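Local coordinates for protein short chain dehydrogenase (Leptospira borgpetersenii serovar Hardjo-bovis, PDB 6UH2) that binds NAD+ and probably works as an oxidoreductase of the short-chain dehydrogenase/reductase family, acting on CH-OH groups with NAD or NADP as acceptor, at residues Asp20-Ile25 with Ser44-Cys49; Ser29-Ser34 with Ile206-Ser211; Asn88-Ile93 with Lys139-Ile144; Leu146-Ile151 with Ile201-Ile206. All blocks are in the same frame, centred on the assembly; numbering follows the deposited sequence.

Contact 1: residues Asp20-Ile25 with Ser44-Cys49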
# COMPACT_ATOMS: atom_id res chain seq x y z
N ASP B 20 -6.79 15.45 14.77
CA ASP B 20 -8.07 15.29 15.45
C ASP B 20 -8.45 13.82 15.59
O ASP B 20 -9.62 13.51 15.87
CB ASP B 20 -9.18 16.08 14.74
CG ASP B 20 -9.55 15.50 13.38
OD1 ASP B 20 -8.82 14.65 12.85
OD2 ASP B 20 -10.60 15.90 12.83
N LYS B 21 -7.50 12.92 15.39
CA LYS B 21 -7.78 11.49 15.39
C LYS B 21 -7.33 10.85 16.69
O LYS B 21 -6.33 11.26 17.30
CB LYS B 21 -7.09 10.80 14.19
CG LYS B 21 -7.64 11.23 12.82
CD LYS B 21 -9.15 11.00 12.78
CE LYS B 21 -9.76 11.29 11.42
NZ LYS B 21 -9.27 12.55 10.87
N LEU B 22 -8.08 9.84 17.11
CA LEU B 22 -7.75 9.03 18.28
C LEU B 22 -7.49 7.61 17.79
O LEU B 22 -8.35 7.00 17.16
CB LEU B 22 -8.89 9.06 19.30
CG LEU B 22 -8.70 8.15 20.52
CD1 LEU B 22 -7.42 8.50 21.24
CD2 LEU B 22 -9.87 8.30 21.47
N VAL B 23 -6.28 7.11 18.06
CA VAL B 23 -5.83 5.81 17.55
C VAL B 23 -5.76 4.84 18.73
O VAL B 23 -5.06 5.10 19.71
CB VAL B 23 -4.47 5.92 16.86
CG1 VAL B 23 -4.06 4.56 16.27
CG2 VAL B 23 -4.48 7.01 15.80
N LEU B 24 -6.46 3.72 18.61
CA LEU B 24 -6.40 2.63 19.56
C LEU B 24 -5.53 1.53 18.98
O LEU B 24 -5.87 0.95 17.94
CB LEU B 24 -7.82 2.10 19.85
CG LEU B 24 -7.99 0.97 20.85
CD1 LEU B 24 -7.48 1.45 22.18
CD2 LEU B 24 -9.48 0.54 20.95
N ILE B 25 -4.41 1.22 19.63
CA ILE B 25 -3.43 0.26 19.12
C ILE B 25 -3.25 -0.85 20.15
O ILE B 25 -2.76 -0.59 21.26
CB ILE B 25 -2.07 0.92 18.82
CG1 ILE B 25 -2.25 2.26 18.11
CG2 ILE B 25 -1.20 -0.03 18.00
CD1 ILE B 25 -0.94 3.01 17.85
N SER B 44 0.54 14.57 15.94
CA SER B 44 -0.46 15.21 16.80
C SER B 44 -1.68 14.35 17.10
O SER B 44 -2.65 14.86 17.67
CB SER B 44 -0.92 16.56 16.23
OG SER B 44 0.17 17.46 16.16
N ALA B 45 -1.67 13.06 16.75
CA ALA B 45 -2.79 12.20 17.12
C ALA B 45 -2.80 11.95 18.62
O ALA B 45 -1.79 12.14 19.32
CB ALA B 45 -2.71 10.87 16.37
N ARG B 46 -3.96 11.57 19.13
CA ARG B 46 -4.06 10.98 20.47
C ARG B 46 -4.00 9.47 20.31
O ARG B 46 -4.55 8.93 19.35
CB ARG B 46 -5.35 11.40 21.17
CG ARG B 46 -5.40 12.92 21.55
CD ARG B 46 -6.82 13.34 21.97
NE ARG B 46 -7.69 13.51 20.81
CZ ARG B 46 -8.98 13.22 20.79
NH1 ARG B 46 -9.58 12.75 21.87
NH2 ARG B 46 -9.69 13.41 19.68
N VAL B 47 -3.29 8.80 21.21
CA VAL B 47 -3.01 7.38 21.08
C VAL B 47 -3.36 6.67 22.38
O VAL B 47 -2.94 7.12 23.46
CB VAL B 47 -1.54 7.10 20.71
CG1 VAL B 47 -1.32 5.58 20.60
CG2 VAL B 47 -1.18 7.80 19.40
N ILE B 48 -4.12 5.59 22.28
CA ILE B 48 -4.36 4.69 23.40
C ILE B 48 -3.70 3.36 23.07
O ILE B 48 -4.00 2.74 22.03
CB ILE B 48 -5.86 4.51 23.67
CG1 ILE B 48 -6.50 5.84 24.08
CG2 ILE B 48 -6.08 3.46 24.77
CD1 ILE B 48 -8.00 5.82 24.19
N CYS B 49 -2.80 2.92 23.93
CA CYS B 49 -2.15 1.62 23.78
C CYS B 49 -2.82 0.62 24.72
O CYS B 49 -2.90 0.87 25.93
CB CYS B 49 -0.66 1.73 24.08
SG CYS B 49 0.12 0.10 24.29
O HOH W 1 -6.76 13.83 18.34
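A45 meets the other strand with its methyl group, CB lying 3.8 Å from K21 O. The ladder starts one residue on: R46 N donates to K21 O. R46 CB touches L22 CD1 at 3.6 Å. L22 CB lies over one face of the guanidinium. A water sits at the edge of that group, in its plane. A bend at chi3 (-77°) sets NE, which donates to this water. The water in turn donates to K21 O, which a backbone N-H also grips. R46 O takes V23 N at 2.8 Å. V47 is on the other face of the sheet, and its CG1 packs on I25 CD1 at 3.8 Å. I48 N donates to V23 O in a nearly straight bond (171° at the hydrogen), and I48 O accepts from I25 N. The I48 side chain packs against two leucines. Its CG2 meets L24 CD1 at 3.6 Å, while CG1 and CD1 reach L22 CD1. C49 CA makes a CA-H...O contact to I25 O, and the ladder runs on to L50. V23, I25 and V47 face helix 31-42. This parallel pair, joined by that helix, is the first beta-alpha-beta unit of a Rossmann fold.

Contact 2: residues Ser29-Ser34 with Ile206-Ser211. With NAD (nicotinamide-adenine-dinucleotide), chain D.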
# COMPACT_ATOMS: atom_id res chain seq x y z
N SER B 29 2.97 -1.72 22.98
CA SER B 29 4.23 -1.69 23.71
C SER B 29 5.35 -2.47 23.01
O SER B 29 6.51 -2.37 23.44
CB SER B 29 4.04 -2.23 25.13
OG SER B 29 3.10 -1.43 25.83
N GLY B 30 5.04 -3.22 21.96
CA GLY B 30 6.01 -4.09 21.31
C GLY B 30 6.92 -3.32 20.37
O GLY B 30 6.93 -2.09 20.32
N GLN B 31 7.73 -4.08 19.62
CA GLN B 31 8.71 -3.44 18.75
C GLN B 31 8.04 -2.60 17.67
O GLN B 31 8.35 -1.42 17.49
CB GLN B 31 9.64 -4.47 18.11
CG GLN B 31 10.80 -3.80 17.37
CD GLN B 31 11.74 -4.78 16.71
OE1 GLN B 31 11.47 -5.98 16.65
NE2 GLN B 31 12.87 -4.27 16.22
N ILE B 32 7.11 -3.20 16.93
CA ILE B 32 6.43 -2.44 15.88
C ILE B 32 5.45 -1.46 16.50
O ILE B 32 5.40 -0.28 16.12
CB ILE B 32 5.73 -3.39 14.89
CG1 ILE B 32 6.76 -4.11 14.02
CG2 ILE B 32 4.73 -2.62 14.01
CD1 ILE B 32 6.19 -5.26 13.20
N GLY B 33 4.66 -1.93 17.48
CA GLY B 33 3.66 -1.07 18.11
C GLY B 33 4.24 0.21 18.67
O GLY B 33 3.66 1.29 18.49
N SER B 34 5.40 0.13 19.33
CA SER B 34 5.96 1.34 19.92
C SER B 34 6.37 2.34 18.85
O SER B 34 6.20 3.55 19.03
CB SER B 34 7.15 1.00 20.83
OG SER B 34 8.14 0.29 20.12
N ILE B 206 11.52 -8.39 10.79
CA ILE B 206 12.04 -7.14 11.35
C ILE B 206 13.30 -7.46 12.14
O ILE B 206 13.31 -8.35 13.00
CB ILE B 206 10.99 -6.45 12.24
CG1 ILE B 206 9.71 -6.20 11.44
CG2 ILE B 206 11.54 -5.16 12.82
CD1 ILE B 206 9.90 -5.25 10.26
N PHE B 207 14.38 -6.72 11.84
CA PHE B 207 15.62 -6.88 12.58
C PHE B 207 15.43 -6.60 14.07
O PHE B 207 14.88 -5.56 14.46
CB PHE B 207 16.70 -5.96 11.99
CG PHE B 207 17.98 -5.96 12.77
CD1 PHE B 207 18.89 -6.99 12.64
CD2 PHE B 207 18.26 -4.93 13.64
CE1 PHE B 207 20.06 -6.99 13.37
CE2 PHE B 207 19.43 -4.93 14.38
CZ PHE B 207 20.33 -5.96 14.23
N ALA B 208 15.86 -7.55 14.91
CA ALA B 208 15.80 -7.40 16.35
C ALA B 208 16.97 -8.10 17.03
O ALA B 208 18.07 -7.54 17.13
CB ALA B 208 14.47 -7.95 16.89
N ASN B 209 16.75 -9.33 17.52
CA ASN B 209 17.75 -10.10 18.25
C ASN B 209 18.01 -11.45 17.59
O ASN B 209 18.28 -12.45 18.27
CB ASN B 209 17.32 -10.30 19.70
CG ASN B 209 17.51 -9.06 20.54
OD1 ASN B 209 18.58 -8.44 20.51
ND2 ASN B 209 16.48 -8.69 21.28
N GLN B 210 17.94 -11.51 16.26
CA GLN B 210 18.26 -12.75 15.58
C GLN B 210 19.78 -12.92 15.49
O GLN B 210 20.55 -11.97 15.64
CB GLN B 210 17.64 -12.78 14.18
CG GLN B 210 16.13 -12.53 14.15
CD GLN B 210 15.78 -11.06 13.99
OE1 GLN B 210 16.58 -10.18 14.28
NE2 GLN B 210 14.57 -10.80 13.52
N SER B 211 20.19 -14.17 15.25
CA SER B 211 21.60 -14.47 15.09
C SER B 211 22.12 -13.90 13.77
O SER B 211 21.35 -13.62 12.85
CB SER B 211 21.84 -15.99 15.13
OG SER B 211 21.44 -16.61 13.92
PA NAD D . 6.37 -7.88 19.83
O1A NAD D . 6.50 -9.31 20.42
O2A NAD D . 7.55 -6.90 19.94
O5B NAD D . 5.03 -7.13 20.39
C5B NAD D . 3.77 -7.76 20.53
C4B NAD D . 3.07 -6.95 21.58
O4B NAD D . 1.75 -7.59 21.71
C3B NAD D . 3.75 -7.01 22.96
O3B NAD D . 3.85 -5.68 23.53
C2B NAD D . 2.76 -7.84 23.79
O2B NAD D . 2.77 -7.47 25.17
C1B NAD D . 1.41 -7.58 23.07
N9A NAD D . 0.50 -8.64 23.49
C8A NAD D . 0.77 -10.00 23.68
N7A NAD D . -0.28 -10.63 24.12
C5A NAD D . -1.28 -9.67 24.25
C6A NAD D . -2.60 -9.71 24.69
N6A NAD D . -3.18 -10.85 25.10
N1A NAD D . -3.31 -8.57 24.67
C2A NAD D . -2.75 -7.43 24.27
N3A NAD D . -1.49 -7.29 23.85
C4A NAD D . -0.79 -8.44 23.85
O3 NAD D . 5.94 -7.98 18.27
PN NAD D . 6.27 -7.09 16.97
O1N NAD D . 7.48 -7.66 16.20
O2N NAD D . 6.15 -5.62 17.38
O5D NAD D . 4.93 -7.60 16.09
C5D NAD D . 3.80 -6.76 16.02
C4D NAD D . 2.86 -7.38 14.99
O4D NAD D . 3.55 -7.62 13.70
C3D NAD D . 2.44 -8.78 15.44
O3D NAD D . 1.10 -9.06 15.01
C2D NAD D . 3.37 -9.77 14.67
O2D NAD D . 2.79 -11.04 14.44
C1D NAD D . 3.52 -8.97 13.34
N1N NAD D . 4.79 -9.26 12.60
C2N NAD D . 6.01 -9.11 13.18
C3N NAD D . 7.14 -9.39 12.46
C7N NAD D . 8.47 -9.21 13.11
O7N NAD D . 9.45 -9.64 12.53
N7N NAD D . 8.52 -8.59 14.31
C4N NAD D . 7.00 -9.82 11.13
C5N NAD D . 5.77 -9.98 10.57
C6N NAD D . 4.64 -9.68 11.33
O HOH W 2 11.58 -8.67 15.06
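Q31 spans the gap between the two segments with an extended side chain. CG is anti to the backbone N (chi1 -172°), and the chain stays straight to CD. Its NE2 donates to F207 O at 3.0 Å, with the acceptor close to the amide plane. OE1 lies 3.6 Å from A208 CB, and I206 CG2 lies over one face of the Q31 amide, 3.9 Å from CD. The two side chains pass in opposite directions. The tight part of the contact is around the cofactor. Q31 N donates to NAD O2A, and I32 N to NAD O2N at 2.6 Å, so the first helical amides hold one oxygen of each phosphate. I206 N donates to the carboxamide oxygen O7N. I32 CD1 touches I206 CG1, at 4.0 Å, and NAD O4D. G30 passes so near the cofactor that a side chain there would run into NAD O5B. The outer side is looser. F207 and N209 are exposed, and the backbone of the loop is tied by its own Q210, whose NE2 donates to I206 O and whose OE1 accepts from A208 N. The turn from strand 22-26 into helix 31-42 holds G28 and G30, and G33 follows in the first turn of the helix, consistent with a glycine-rich Rossmann motif. The 206-211 loop runs from strand 197-203 to helix 212-220, where F207 and Q210 rest on I215.

Contact 3: residues Asn88-Ile93 with Lys139-Ile144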
# COMPACT_ATOMS: atom_id res chain seq x y z
N ASN B 88 -15.79 9.90 26.23
CA ASN B 88 -15.69 10.47 24.88
C ASN B 88 -14.32 10.20 24.29
O ASN B 88 -13.66 11.09 23.75
CB ASN B 88 -15.99 11.97 24.88
CG ASN B 88 -17.36 12.29 25.43
OD1 ASN B 88 -18.38 11.89 24.86
ND2 ASN B 88 -17.40 13.02 26.54
N LYS B 89 -13.88 8.95 24.42
CA LYS B 89 -12.64 8.54 23.76
C LYS B 89 -12.98 7.48 22.72
O LYS B 89 -12.46 6.36 22.77
CB LYS B 89 -11.62 8.01 24.77
CG LYS B 89 -11.13 9.04 25.77
CD LYS B 89 -10.34 8.35 26.87
CE LYS B 89 -9.66 9.34 27.78
NZ LYS B 89 -8.98 8.63 28.89
N ILE B 90 -13.86 7.82 21.79
CA ILE B 90 -14.24 6.91 20.72
C ILE B 90 -13.14 6.93 19.67
O ILE B 90 -12.89 7.97 19.05
CB ILE B 90 -15.60 7.29 20.12
CG1 ILE B 90 -16.67 7.26 21.22
CG2 ILE B 90 -15.96 6.35 18.97
CD1 ILE B 90 -18.07 7.54 20.72
N PRO B 91 -12.46 5.81 19.44
CA PRO B 91 -11.35 5.82 18.48
C PRO B 91 -11.84 6.12 17.07
O PRO B 91 -12.96 5.79 16.70
CB PRO B 91 -10.79 4.39 18.57
CG PRO B 91 -11.33 3.84 19.90
CD PRO B 91 -12.65 4.50 20.09
N ASP B 92 -10.96 6.74 16.29
CA ASP B 92 -11.18 6.89 14.86
C ASP B 92 -10.50 5.79 14.06
O ASP B 92 -10.92 5.50 12.94
CB ASP B 92 -10.65 8.24 14.38
CG ASP B 92 -11.28 9.39 15.10
OD1 ASP B 92 -12.41 9.76 14.75
OD2 ASP B 92 -10.66 9.89 16.06
N ILE B 93 -9.46 5.19 14.63
CA ILE B 93 -8.59 4.23 13.98
C ILE B 93 -8.33 3.13 14.99
O ILE B 93 -7.96 3.43 16.13
CB ILE B 93 -7.26 4.88 13.53
CG1 ILE B 93 -7.52 6.00 12.51
CG2 ILE B 93 -6.31 3.84 12.95
CD1 ILE B 93 -6.33 6.95 12.36
N LYS B 139 -22.66 4.98 16.75
CA LYS B 139 -22.38 6.41 16.73
C LYS B 139 -22.36 7.01 15.33
O LYS B 139 -22.24 8.23 15.20
CB LYS B 139 -21.04 6.70 17.42
CG LYS B 139 -20.96 6.27 18.88
CD LYS B 139 -21.75 7.22 19.78
CE LYS B 139 -21.70 6.78 21.24
NZ LYS B 139 -22.27 7.80 22.16
N GLY B 140 -22.46 6.19 14.29
CA GLY B 140 -22.31 6.67 12.93
C GLY B 140 -20.91 7.15 12.59
O GLY B 140 -20.76 8.07 11.78
N LYS B 141 -19.88 6.56 13.20
CA LYS B 141 -18.51 7.00 12.96
C LYS B 141 -17.89 6.20 11.81
O LYS B 141 -17.96 4.96 11.79
CB LYS B 141 -17.66 6.84 14.22
CG LYS B 141 -16.21 7.29 14.02
CD LYS B 141 -15.47 7.53 15.33
CE LYS B 141 -15.88 8.83 15.98
NZ LYS B 141 -14.80 9.86 15.98
N LYS B 142 -17.27 6.91 10.87
CA LYS B 142 -16.66 6.26 9.71
C LYS B 142 -15.22 5.83 10.03
O LYS B 142 -14.25 6.30 9.44
CB LYS B 142 -16.70 7.20 8.51
N GLY B 143 -15.11 4.89 10.96
CA GLY B 143 -13.80 4.47 11.46
C GLY B 143 -13.00 3.68 10.44
O GLY B 143 -13.50 3.27 9.39
N ILE B 144 -11.72 3.47 10.77
CA ILE B 144 -10.79 2.67 9.95
C ILE B 144 -10.11 1.63 10.84
O ILE B 144 -9.59 1.97 11.91
CB ILE B 144 -9.72 3.54 9.27
CG1 ILE B 144 -10.37 4.61 8.38
CG2 ILE B 144 -8.74 2.68 8.43
CD1 ILE B 144 -9.37 5.66 7.89
O HOH W 3 -12.49 10.62 17.81
O HOH W 4 -12.49 7.72 10.88
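D92 and K141 form a salt bridge where two neighbouring strands of the parallel Rossmann sheet begin. The strands, 93-96 and 144-148, start with I93 paired to I144. I144 N donates to D92 O at 3.1 Å, and I93 CA makes a CA-H...O contact with I144 O. The K141 side chain reaches back along the loop before strand 93-96. CB leaves toward that loop, and CG is anti to the backbone N (chi1 -180°). CD comes 3.3 Å from P91 O and also lies near I90 CG2. The chain then bends at chi3 (-76°). CE packs between I90 CG2 and D92 OD1, at 3.9 and 3.8 Å. NZ ends on D92 OD1, which it meets from above the carboxylate plane. I90 works on two lysines: its CG2 touches K141, while CD1 crosses the chain of K139 at about a right angle, 3.7 Å from K139 CG. W136 of helix 111-139 lies against I90 and K141, and its NE1 donates to P91 O. D92 OD2 turns to the neighbouring strand and accepts from L22 N, so the carboxylate ties strand 22-26 to this pair. The positive charge of K141 would be expected to favour the anionic form of D92. One water binds three groups here: it donates to I90 O and to D92 OD2 at 2.6 Å, and accepts from K141 NZ at 3.0 Å.

Contact 4: residues Leu146-Ile151 with Ile201-Ile206. With NAD (nicotinamide-adenine-dinucleotide), chain D.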
# COMPACT_ATOMS: atom_id res chain seq x y z
N LEU B 146 -7.06 -1.34 10.94
CA LEU B 146 -5.85 -1.84 10.29
C LEU B 146 -5.37 -3.05 11.06
O LEU B 146 -5.05 -2.94 12.25
CB LEU B 146 -4.74 -0.77 10.22
CG LEU B 146 -3.43 -1.27 9.60
CD1 LEU B 146 -3.64 -1.68 8.12
CD2 LEU B 146 -2.30 -0.23 9.73
N ASN B 147 -5.33 -4.20 10.39
CA ASN B 147 -4.89 -5.46 10.98
C ASN B 147 -3.43 -5.73 10.61
O ASN B 147 -2.86 -5.10 9.72
CB ASN B 147 -5.80 -6.61 10.53
CG ASN B 147 -7.22 -6.43 10.99
OD1 ASN B 147 -7.45 -5.92 12.09
ND2 ASN B 147 -8.18 -6.83 10.16
N PHE B 148 -2.83 -6.69 11.31
CA PHE B 148 -1.44 -7.05 11.07
C PHE B 148 -1.36 -8.52 10.70
O PHE B 148 -1.70 -9.39 11.51
CB PHE B 148 -0.55 -6.69 12.28
CG PHE B 148 0.11 -5.35 12.13
CD1 PHE B 148 -0.63 -4.18 12.31
CD2 PHE B 148 1.44 -5.25 11.73
CE1 PHE B 148 -0.03 -2.93 12.13
CE2 PHE B 148 2.03 -4.01 11.54
CZ PHE B 148 1.30 -2.85 11.74
N GLY B 149 -0.98 -8.78 9.45
CA GLY B 149 -0.68 -10.12 9.01
C GLY B 149 0.79 -10.43 9.19
O GLY B 149 1.38 -10.08 10.22
N SER B 150 1.38 -11.06 8.18
CA SER B 150 2.79 -11.43 8.14
C SER B 150 3.06 -12.01 6.76
O SER B 150 2.17 -12.59 6.13
CB SER B 150 3.14 -12.47 9.22
OG SER B 150 4.45 -12.99 8.98
N ILE B 151 4.31 -11.88 6.31
CA ILE B 151 4.71 -12.65 5.13
C ILE B 151 4.37 -14.12 5.31
O ILE B 151 4.13 -14.84 4.33
CB ILE B 151 6.22 -12.49 4.85
CG1 ILE B 151 7.04 -12.82 6.10
CG2 ILE B 151 6.50 -11.08 4.34
CD1 ILE B 151 8.54 -13.01 5.83
N ILE B 201 -1.74 -4.92 7.00
CA ILE B 201 -0.34 -4.81 6.61
C ILE B 201 0.36 -6.09 7.03
O ILE B 201 0.21 -6.55 8.17
CB ILE B 201 0.35 -3.58 7.22
CG1 ILE B 201 -0.05 -2.33 6.44
CG2 ILE B 201 1.88 -3.72 7.16
CD1 ILE B 201 0.60 -1.04 6.94
N SER B 202 1.11 -6.69 6.10
CA SER B 202 1.88 -7.90 6.38
C SER B 202 3.36 -7.57 6.32
O SER B 202 3.95 -7.52 5.22
CB SER B 202 1.52 -9.02 5.41
OG SER B 202 0.19 -9.48 5.63
N PRO B 203 4.01 -7.34 7.45
CA PRO B 203 5.45 -7.05 7.44
C PRO B 203 6.27 -8.27 7.07
O PRO B 203 5.89 -9.41 7.35
CB PRO B 203 5.75 -6.62 8.88
CG PRO B 203 4.41 -6.29 9.49
CD PRO B 203 3.43 -7.21 8.80
N GLY B 204 7.41 -8.02 6.43
CA GLY B 204 8.48 -8.99 6.40
C GLY B 204 9.19 -9.02 7.75
O GLY B 204 8.82 -8.32 8.70
N GLY B 205 10.22 -9.84 7.82
CA GLY B 205 10.93 -9.99 9.08
C GLY B 205 11.60 -8.69 9.50
O GLY B 205 12.17 -7.97 8.68
N ILE B 206 11.52 -8.39 10.79
CA ILE B 206 12.04 -7.14 11.35
C ILE B 206 13.30 -7.46 12.14
O ILE B 206 13.31 -8.35 13.00
CB ILE B 206 10.99 -6.45 12.24
CG1 ILE B 206 9.71 -6.20 11.44
CG2 ILE B 206 11.54 -5.16 12.82
CD1 ILE B 206 9.90 -5.25 10.26
PA NAD D . 6.37 -7.88 19.83
O1A NAD D . 6.50 -9.31 20.42
O2A NAD D . 7.55 -6.90 19.94
O5B NAD D . 5.03 -7.13 20.39
C5B NAD D . 3.77 -7.76 20.53
C4B NAD D . 3.07 -6.95 21.58
O4B NAD D . 1.75 -7.59 21.71
C3B NAD D . 3.75 -7.01 22.96
O3B NAD D . 3.85 -5.68 23.53
C2B NAD D . 2.76 -7.84 23.79
O2B NAD D . 2.77 -7.47 25.17
C1B NAD D . 1.41 -7.58 23.07
N9A NAD D . 0.50 -8.64 23.49
C8A NAD D . 0.77 -10.00 23.68
N7A NAD D . -0.28 -10.63 24.12
C5A NAD D . -1.28 -9.67 24.25
C6A NAD D . -2.60 -9.71 24.69
N6A NAD D . -3.18 -10.85 25.10
N1A NAD D . -3.31 -8.57 24.67
C2A NAD D . -2.75 -7.43 24.27
N3A NAD D . -1.49 -7.29 23.85
C4A NAD D . -0.79 -8.44 23.85
O3 NAD D . 5.94 -7.98 18.27
PN NAD D . 6.27 -7.09 16.97
O1N NAD D . 7.48 -7.66 16.20
O2N NAD D . 6.15 -5.62 17.38
O5D NAD D . 4.93 -7.60 16.09
C5D NAD D . 3.80 -6.76 16.02
C4D NAD D . 2.86 -7.38 14.99
O4D NAD D . 3.55 -7.62 13.70
C3D NAD D . 2.44 -8.78 15.44
O3D NAD D . 1.10 -9.06 15.01
C2D NAD D . 3.37 -9.77 14.67
O2D NAD D . 2.79 -11.04 14.44
C1D NAD D . 3.52 -8.97 13.34
N1N NAD D . 4.79 -9.26 12.60
C2N NAD D . 6.01 -9.11 13.18
C3N NAD D . 7.14 -9.39 12.46
C7N NAD D . 8.47 -9.21 13.11
O7N NAD D . 9.45 -9.64 12.53
N7N NAD D . 8.52 -8.59 14.31
C4N NAD D . 7.00 -9.82 11.13
C5N NAD D . 5.77 -9.98 10.57
C6N NAD D . 4.64 -9.68 11.33
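F148 and I201 pair in parallel, where the strand axes lie 28° apart. I201 N donates to N147 O at 2.9 Å, and I201 O accepts from G149 N, which sits above the carbonyl plane. Past this pair the chains are less regular, but I151 N still reaches P203 O at 3.1 Å. The F148 ring meets P203 CG at its edge, with CD2 3.9 Å away, and the two side chains cross at about a right angle. L146 CD1 packs on I201 CG1 at 4.0 Å. S202 OG, 3.5 Å from G149 CA, is hydrogen-bonded to N252 OD1; a CB on G149 would clash with this OG. I151 CG1 takes the crowded position between N and carbonyl carbon (chi1 53°), which leaves CG2 anti to the carbonyl carbon and 3.5 Å from G204 CA. Together the strand ends line the nicotinamide pocket: P203 O is 3.3 Å from NAD C5N, and G204 O is near C4N. S150 CB packs on the same ring, and F148 O accepts from K177, an NAD-binding residue. Helix 171-191 covers N147, S150 and S202. Helix 231-240 packs on L146 and I201, and I32 and L36 of helix 31-42 touch F148.

How the contacts relate
All four contacts belong to one Rossmann-type domain built on a parallel sheet. Contacts 1, 3 and 4 each join neighbouring strands of that sheet. Contact 1 comes first along the chain, then contact 3, then contact 4. Contacts 1 and 3 touch, their centres 11 Å apart, because strand 22-26 lies next to strand 93-96. Contact 4 follows further across the sheet, its centre about 24 Å from that of contact 3. Contact 2 closes a long loop that encloses contacts 3 and 4. It shares I206 with contact 4, and both touch NAD. The cofactor thus sits at the C-terminal ends of the strands, while contact 3 marks the starts of two of them.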